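Local coordinates for protein scytovirin (Scytonema varium, PDB 2QSK) that acts as an antiviral, sugar-binding lectin of a cyanobacterium, with strong activity against T-tropic strains of HIV-1 and inhibition of viral fusion, at residues G76-S81 / G88-A93. Sequence-based numbering, arbitrary orientation.
Sequences GARTCS and GTAGHA
Ala77 and Arg78 each reach across to the 88-93 loop, one with a backbone N-H and the other with a guanidinium, at the open end of an antiparallel β-hairpin whose strands, 79-80 and 86-87, are only two residues long and are each tied by a disulfide to another part of the chain (Cys80 to Cys68, Cys86 to Cys74). Scytovirin has no helix and little strand, and this contact illustrates how such a chain can be held through two loop carbonyls, Ala90 O and Gly88 O, one bound by a backbone N-H and one by a side chain. The tight part lies around the buried Gly76. Ala77 N donates to Ala90 O at 2.9 Å, a nearly straight bond (163° at the hydrogen), and Gly76 CA adds a C-H...O contact to the same oxygen at 3.4 Å. Gly76, without a side chain, lets the Ala90 carbonyl come this close. The imidazole of His92 comes obliquely to the glycine, its CE1 3.6 Å from Gly76 CA; ND1 is hydrogen-bonded to Pro52 O and NE2 to Asp75 OD1, which restrains the ring's rotation.

Toward Gly88 and Thr89 the contact opens to solvent, although Arg78 itself packs closely here. Its aliphatic part runs alongside the opposing backbone, CG 3.7 Å from Ala90 N, while CD touches the methyl of Ala90 at 4.0 Å. CG stands anti to the carbonyl carbon (chi1 -72°), and a bend at chi3 sets NE. A salt bridge from NE to Glu58 anchors the guanidinium. Thr89 points its CB away from 76-81. At the exposed Gly88, the guanidinium meets the carbonyl edge-on: Arg78 NH1 donates a hydrogen bond to Gly88 O, 2.9 Å away and only 5° out of the guanidinium plane.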
loop_
_atom_site.group_PDB
_atom_site.type_symbol
_atom_site.label_atom_id
_atom_site.label_comp_id
_atom_site.label_asym_id
_atom_site.label_seq_id
_atom_site.Cartn_x
_atom_site.Cartn_y
_atom_site.Cartn_z
ATOM N N GLY A 76 2.555 5.010 -4.397
ATOM C CA GLY A 76 3.188 6.080 -3.647
ATOM C C GLY A 76 3.396 7.333 -4.470
ATOM O O GLY A 76 2.489 7.818 -5.141
ATOM N N ALA A 77 4.632 7.839 -4.404
ATOM C CA ALA A 77 5.046 9.030 -5.131
ATOM C C ALA A 77 5.442 8.719 -6.579
ATOM O O ALA A 77 5.763 9.662 -7.327
ATOM C CB ALA A 77 6.191 9.727 -4.401
ATOM N N ARG A 78 5.392 7.460 -7.027
ATOM C CA ARG A 78 5.805 7.153 -8.404
ATOM C C ARG A 78 4.876 7.816 -9.400
ATOM O O ARG A 78 3.688 8.076 -9.141
ATOM C CB ARG A 78 5.866 5.631 -8.590
ATOM C CG ARG A 78 7.045 5.041 -7.867
ATOM C CD ARG A 78 6.989 3.550 -7.650
ATOM N NE ARG A 78 6.793 2.695 -8.819
ATOM C CZ ARG A 78 7.772 2.124 -9.518
ATOM N NH1 ARG A 78 9.032 2.512 -9.428
ATOM N NH2 ARG A 78 7.463 1.158 -10.361
ATOM N N THR A 79 5.417 8.060 -10.586
ATOM C CA THR A 79 4.665 8.716 -11.653
ATOM C C THR A 79 4.852 7.932 -12.954
ATOM O O THR A 79 5.682 7.034 -13.063
ATOM C CB THR A 79 5.109 10.176 -11.857
ATOM O OG1 THR A 79 6.485 10.156 -12.244
ATOM C CG2 THR A 79 4.941 10.995 -10.598
ATOM N N CYS A 80 4.048 8.283 -13.944
ATOM C CA CYS A 80 4.055 7.546 -15.200
ATOM C C CYS A 80 5.038 8.173 -16.190
ATOM O O CYS A 80 4.945 9.340 -16.540
ATOM C CB CYS A 80 2.637 7.455 -15.754
ATOM S SG CYS A 80 2.421 6.188 -16.993
ATOM N N SER A 81 6.018 7.373 -16.631
ATOM C CA SER A 81 6.998 7.813 -17.615
ATOM C C SER A 81 6.351 8.028 -18.981
ATOM O O SER A 81 5.274 7.495 -19.271
ATOM C CB SER A 81 8.110 6.767 -17.767
ATOM O OG SER A 81 7.646 5.671 -18.539
ATOM N N GLY A 88 10.337 6.066 -10.365
ATOM C CA GLY A 88 10.752 6.758 -9.145
ATOM C C GLY A 88 10.578 5.876 -7.924
ATOM O O GLY A 88 10.336 4.673 -8.029
ATOM N N THR A 89 10.760 6.464 -6.753
ATOM C CA THR A 89 10.564 5.744 -5.509
ATOM C C THR A 89 9.147 5.967 -5.021
ATOM O O THR A 89 8.599 7.067 -5.118
ATOM C CB THR A 89 11.574 6.122 -4.426
ATOM O OG1 THR A 89 11.310 5.309 -3.258
ATOM C CG2 THR A 89 11.480 7.564 -4.016
ATOM N N ALA A 90 8.533 4.921 -4.474
ATOM C CA ALA A 90 7.180 5.067 -3.920
ATOM C C ALA A 90 7.213 5.905 -2.637
ATOM O O ALA A 90 6.232 6.587 -2.312
ATOM C CB ALA A 90 6.544 3.720 -3.665
ATOM N N GLY A 91 8.311 5.822 -1.892
ATOM C CA GLY A 91 8.441 6.604 -0.666
ATOM C C GLY A 91 7.799 5.973 0.558
ATOM O O GLY A 91 7.634 6.652 1.567
ATOM N N HIS A 92 7.440 4.691 0.501
ATOM C CA HIS A 92 6.796 4.028 1.627
ATOM C C HIS A 92 7.804 3.636 2.692
ATOM O O HIS A 92 8.972 3.376 2.419
ATOM C CB HIS A 92 6.060 2.777 1.179
ATOM C CG HIS A 92 4.936 3.051 0.231
ATOM N ND1 HIS A 92 4.088 4.131 0.373
ATOM C CD2 HIS A 92 4.501 2.376 -0.855
ATOM C CE1 HIS A 92 3.187 4.110 -0.589
ATOM N NE2 HIS A 92 3.412 3.053 -1.343
ATOM N N ALA A 93 7.344 3.586 3.927
ATOM C CA ALA A 93 8.124 3.044 5.019
ATOM C C ALA A 93 8.364 1.543 4.798
ATOM O O ALA A 93 7.503 0.832 4.285
ATOM C CB ALA A 93 7.376 3.258 6.326
#